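Long-range contacts in oxidoreductase NdmD (Pseudomonas putida, PDB 6ICM), which oxidises NADH and passes electrons to the Rieske N-demethylases NdmA and NdmB in caffeine degradation, here represented by its plant-type [2Fe-2S] ferredoxin domain: residues 19-23 against 71-75; 39-45 against 57-61. The contacts are given in a common frame with arbitrary orientation. Numbering follows the deposited sequence.

Contact 1 of 2, residues 19-23 against 71-75; sequences STLLQ and IMPCV. With FES (Fe2/s2 (inorganic) cluster), chain K.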
loop_
_atom_site.group_PDB
_atom_site.type_symbol
_atom_site.label_atom_id
_atom_site.label_comp_id
_atom_site.label_asym_id
_atom_site.label_seq_id
_atom_site.Cartn_x
_atom_site.Cartn_y
_atom_site.Cartn_z
ATOM N N SER D 19 -26.523 -56.817 15.192
ATOM C CA SER D 19 -26.844 -55.404 15.042
ATOM C C SER D 19 -26.348 -54.571 16.222
ATOM O O SER D 19 -26.292 -55.046 17.363
ATOM C CB SER D 19 -28.354 -55.198 14.901
ATOM O OG SER D 19 -28.887 -55.938 13.825
ATOM N N THR D 20 -25.998 -53.314 15.933
ATOM C CA THR D 20 -25.873 -52.318 16.985
ATOM C C THR D 20 -27.254 -51.971 17.503
ATOM O O THR D 20 -28.229 -51.935 16.750
ATOM C CB THR D 20 -25.216 -51.020 16.491
ATOM O OG1 THR D 20 -25.800 -50.611 15.253
ATOM C CG2 THR D 20 -23.723 -51.193 16.305
ATOM N N LEU D 21 -27.332 -51.699 18.803
ATOM C CA LEU D 21 -28.547 -51.116 19.362
ATOM C C LEU D 21 -29.035 -49.963 18.499
ATOM O O LEU D 21 -30.237 -49.829 18.248
ATOM C CB LEU D 21 -28.288 -50.646 20.794
ATOM C CG LEU D 21 -29.398 -49.909 21.523
ATOM C CD1 LEU D 21 -30.731 -50.598 21.315
ATOM C CD2 LEU D 21 -29.058 -49.879 22.984
ATOM N N LEU D 22 -28.109 -49.152 17.984
ATOM C CA LEU D 22 -28.496 -48.033 17.134
ATOM C C LEU D 22 -29.172 -48.520 15.856
ATOM O O LEU D 22 -30.225 -48.008 15.461
ATOM C CB LEU D 22 -27.270 -47.183 16.816
ATOM C CG LEU D 22 -27.544 -46.022 15.865
ATOM C CD1 LEU D 22 -28.476 -45.005 16.520
ATOM C CD2 LEU D 22 -26.234 -45.382 15.410
ATOM N N GLN D 23 -28.585 -49.519 15.197
ATOM C CA GLN D 23 -29.158 -49.994 13.942
ATOM C C GLN D 23 -30.516 -50.648 14.172
ATOM O O GLN D 23 -31.466 -50.412 13.408
ATOM C CB GLN D 23 -28.193 -50.962 13.258
ATOM C CG GLN D 23 -27.464 -50.331 12.085
ATOM C CD GLN D 23 -28.427 -49.726 11.080
ATOM O OE1 GLN D 23 -29.488 -50.290 10.795
ATOM N NE2 GLN D 23 -28.069 -48.562 10.546
ATOM N N ILE D 71 -26.802 -44.291 27.747
ATOM C CA ILE D 71 -26.170 -45.295 26.899
ATOM C C ILE D 71 -25.936 -44.669 25.534
ATOM O O ILE D 71 -26.721 -43.836 25.073
ATOM C CB ILE D 71 -27.020 -46.591 26.782
ATOM C CG1 ILE D 71 -26.209 -47.686 26.089
ATOM C CG2 ILE D 71 -28.314 -46.349 25.995
ATOM C CD1 ILE D 71 -26.880 -49.004 26.000
ATOM N N MET D 72 -24.839 -45.066 24.888
ATOM C CA MET D 72 -24.517 -44.660 23.531
ATOM C C MET D 72 -24.805 -45.848 22.618
ATOM O O MET D 72 -23.999 -46.795 22.557
ATOM C CB MET D 72 -23.050 -44.231 23.432
ATOM C CG MET D 72 -22.565 -43.407 24.626
ATOM S SD MET D 72 -23.419 -41.816 24.846
ATOM C CE MET D 72 -23.259 -41.193 23.172
ATOM N N PRO D 73 -25.945 -45.874 21.926
ATOM C CA PRO D 73 -26.341 -47.092 21.200
ATOM C C PRO D 73 -25.458 -47.444 20.027
ATOM O O PRO D 73 -25.516 -48.590 19.562
ATOM C CB PRO D 73 -27.767 -46.780 20.735
ATOM C CG PRO D 73 -27.923 -45.310 20.900
ATOM C CD PRO D 73 -27.053 -44.920 22.041
ATOM N N CYS D 74 -24.647 -46.515 19.530
ATOM C CA CYS D 74 -23.834 -46.826 18.366
ATOM C C CYS D 74 -22.792 -47.893 18.662
ATOM O O CYS D 74 -22.353 -48.574 17.725
ATOM C CB CYS D 74 -23.145 -45.564 17.855
ATOM S SG CYS D 74 -21.993 -44.837 19.043
ATOM N N VAL D 75 -22.381 -48.050 19.930
ATOM C CA VAL D 75 -21.271 -48.943 20.251
ATOM C C VAL D 75 -21.544 -49.741 21.516
ATOM O O VAL D 75 -20.880 -50.751 21.767
ATOM C CB VAL D 75 -19.937 -48.174 20.384
ATOM C CG1 VAL D 75 -19.609 -47.393 19.118
ATOM C CG2 VAL D 75 -19.927 -47.258 21.608
HETATM FE FE1 FES K . -21.476 -40.283 18.062
HETATM FE FE2 FES K . -22.820 -42.761 19.188
HETATM S S1 FES K . -23.097 -41.576 17.368
HETATM S S2 FES K . -21.172 -41.461 19.873
#
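In this plant-type [2Fe-2S] ferredoxin domain, the start of helix 21-27 packs against the loop that carries the last cluster cysteine, C74. T20 is the N-cap of that helix. T20 OG1 accepts a hydrogen bond from Q23 N at 3.0 Å. The p rotamer (chi1 46°) serves this bond, and CG2 of T20 comes within 3.3 Å of C74 O. L21 opens the helix and points toward 71-75. L21 CG packs on P73 CB at 3.6 Å, and L21 CD2 reaches I71 CD1 at 3.8 Å. I71 and P73 also pack on strand 46-48, so L21 places the helix beside that strand's partners. L22 makes the one hydrogen bond across the contact. L22 N lies in the first turn of the helix, where no earlier helical carbonyl can serve it, and it donates to P73 O at 3.1 Å. The L22 side chain also covers the loop: L22 CB lies 4.0 Å from P73 CB, and L22 CD2 lies 3.9 Å from C74 CB. C74 thus sits between the helix and the cluster. The CA-to-CB bond of C74 points away from the helix, and C74 SG binds FE2 of the cluster at 2.2 Å.

Contact 2 of 2, residues 39-45 against 57-61; sequences GVCGTCI and DTYLS. With FES (Fe2/s2 (inorganic) cluster), chain K.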
loop_
_atom_site.group_PDB
_atom_site.type_symbol
_atom_site.label_atom_id
_atom_site.label_comp_id
_atom_site.label_asym_id
_atom_site.label_seq_id
_atom_site.Cartn_x
_atom_site.Cartn_y
_atom_site.Cartn_z
ATOM N N GLY D 39 -17.721 -44.519 19.416
ATOM C CA GLY D 39 -18.382 -43.928 20.568
ATOM C C GLY D 39 -17.863 -42.613 21.107
ATOM O O GLY D 39 -17.596 -42.531 22.311
ATOM N N VAL D 40 -17.756 -41.564 20.285
ATOM C CA VAL D 40 -17.015 -40.389 20.741
ATOM C C VAL D 40 -17.766 -39.065 20.639
ATOM O O VAL D 40 -17.623 -38.212 21.523
ATOM C CB VAL D 40 -15.654 -40.280 20.017
ATOM C CG1 VAL D 40 -15.763 -39.608 18.646
ATOM C CG2 VAL D 40 -14.649 -39.549 20.907
ATOM N N CYS D 41 -18.540 -38.845 19.583
ATOM C CA CYS D 41 -19.119 -37.513 19.429
ATOM C C CYS D 41 -20.205 -37.263 20.470
ATOM O O CYS D 41 -20.315 -36.149 21.004
ATOM C CB CYS D 41 -19.652 -37.314 18.000
ATOM S SG CYS D 41 -21.286 -38.021 17.620
ATOM N N GLY D 42 -21.008 -38.289 20.776
ATOM C CA GLY D 42 -22.021 -38.214 21.804
ATOM C C GLY D 42 -23.396 -37.773 21.352
ATOM O O GLY D 42 -24.267 -37.553 22.209
ATOM N N THR D 43 -23.643 -37.620 20.047
ATOM C CA THR D 43 -24.963 -37.105 19.695
ATOM C C THR D 43 -26.022 -38.176 19.869
ATOM O O THR D 43 -27.160 -37.860 20.222
ATOM C CB THR D 43 -25.002 -36.520 18.273
ATOM O OG1 THR D 43 -24.365 -37.398 17.339
ATOM C CG2 THR D 43 -24.327 -35.146 18.240
ATOM N N CYS D 44 -25.663 -39.431 19.681
ATOM C CA CYS D 44 -26.628 -40.497 19.912
ATOM C C CYS D 44 -26.893 -40.747 21.374
ATOM O O CYS D 44 -27.456 -41.802 21.651
ATOM C CB CYS D 44 -26.139 -41.790 19.264
ATOM S SG CYS D 44 -24.871 -42.642 20.217
ATOM N N ILE D 45 -26.526 -39.909 22.346
ATOM C CA ILE D 45 -26.786 -40.267 23.728
ATOM C C ILE D 45 -28.286 -40.332 23.926
ATOM O O ILE D 45 -29.036 -39.491 23.414
ATOM C CB ILE D 45 -26.113 -39.287 24.695
ATOM C CG1 ILE D 45 -26.087 -39.887 26.089
ATOM C CG2 ILE D 45 -26.854 -37.980 24.766
ATOM C CD1 ILE D 45 -25.544 -38.941 27.120
ATOM N N ASP D 57 -18.144 -46.705 24.839
ATOM C CA ASP D 57 -17.948 -45.384 24.277
ATOM C C ASP D 57 -16.756 -44.708 24.938
ATOM O O ASP D 57 -16.176 -45.201 25.911
ATOM C CB ASP D 57 -19.195 -44.534 24.477
ATOM C CG ASP D 57 -19.497 -44.317 25.937
ATOM O OD1 ASP D 57 -19.964 -45.287 26.576
ATOM O OD2 ASP D 57 -19.247 -43.197 26.453
ATOM N N THR D 58 -16.407 -43.551 24.391
ATOM C CA THR D 58 -15.413 -42.658 24.947
ATOM C C THR D 58 -16.001 -41.262 25.088
ATOM O O THR D 58 -15.329 -40.246 24.876
ATOM C CB THR D 58 -14.139 -42.660 24.096
ATOM O OG1 THR D 58 -14.444 -42.355 22.724
ATOM C CG2 THR D 58 -13.431 -44.032 24.180
ATOM N N TYR D 59 -17.278 -41.203 25.442
ATOM C CA TYR D 59 -17.966 -39.948 25.707
ATOM C C TYR D 59 -18.479 -39.846 27.132
ATOM O O TYR D 59 -18.419 -38.773 27.735
ATOM C CB TYR D 59 -19.137 -39.776 24.733
ATOM C CG TYR D 59 -19.955 -38.531 24.983
ATOM C CD1 TYR D 59 -19.518 -37.284 24.552
ATOM C CD2 TYR D 59 -21.164 -38.600 25.649
ATOM C CE1 TYR D 59 -20.269 -36.130 24.794
ATOM C CE2 TYR D 59 -21.911 -37.466 25.893
ATOM C CZ TYR D 59 -21.464 -36.231 25.470
ATOM O OH TYR D 59 -22.244 -35.109 25.720
ATOM N N LEU D 60 -18.984 -40.932 27.703
ATOM C CA LEU D 60 -19.593 -40.839 29.020
ATOM C C LEU D 60 -18.553 -40.960 30.114
ATOM O O LEU D 60 -17.693 -41.844 30.073
ATOM C CB LEU D 60 -20.666 -41.912 29.200
ATOM C CG LEU D 60 -21.928 -41.620 28.393
ATOM C CD1 LEU D 60 -22.691 -42.874 28.162
ATOM C CD2 LEU D 60 -22.814 -40.582 29.089
ATOM N N SER D 61 -18.671 -40.084 31.111
ATOM C CA SER D 61 -17.821 -40.133 32.294
ATOM C C SER D 61 -18.063 -41.418 33.071
ATOM O O SER D 61 -19.182 -41.928 33.109
ATOM C CB SER D 61 -18.097 -38.936 33.205
ATOM O OG SER D 61 -19.303 -39.099 33.922
HETATM FE FE1 FES K . -21.476 -40.283 18.062
HETATM FE FE2 FES K . -22.820 -42.761 19.188
HETATM S S1 FES K . -23.097 -41.576 17.368
HETATM S S2 FES K . -21.172 -41.461 19.873
#
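Here the cluster-binding loop of the ferredoxin fold, with the CxxC pair C41 and C44, meets the 57-61 loop that precedes helix 62-65. C41 and C44 both take the p rotamer. C41 SG binds FE1 at 2.3 Å, and C44 SG binds FE2 at 2.3 Å. C41 SG also accepts a hydrogen bond from T43 N at 3.4 Å. The two loops are joined at G39 O, which accepts from T58 N at 2.6 Å and from T58 OG1 at 3.2 Å. The p rotamer of T58 (chi1 55°) lets its hydroxyl share that carbonyl with its own backbone N. A CB on G39 would clash with D57 CA. D57, also p, turns back on its own loop: D57 OD2 accepts from Y59 N at 3.0 Å, an Asx turn, and from L60 N at 2.6 Å, which makes an Asx motif. Y59 is t at chi1; its CA-to-CB bond points toward 39-45, and its ring covers G42. I45, extended with both chi angles t, meets the ring edge and places I45 CD1 3.7 Å from L60 CD2. Y59 also faces NdmA: its ring makes a cation-pi contact with a basic side chain of that chain, consistent with a docking surface beside the cluster. On one ring face, G42 CA makes a CH-pi contact, 3.8 Å from the Y59 ring centroid and 9° off its normal.

Contacts 1 and 2 both touch the same [2Fe-2S] cluster, and their centres are about 11 Å apart. Along the chain, both segments of contact 2 fall between those of contact 1. Together they supply three of the four cysteine ligands: C74 from contact 1, and C41 and C44 from contact 2. C44 and C74 share FE2, while C36 joins C41 on FE1. The contacts also touch directly. P73 CD lies 3.2 Å from C44 O, and V75 CG1 is 3.5 Å from G39 N. M72 bridges both halves of contact 2, with M72 CG 3.5 Å from D57 CG and M72 CE 3.5 Å from G42 CA. Contact 1 links the cluster to the domain interior; contact 2 lies at the NdmA interface.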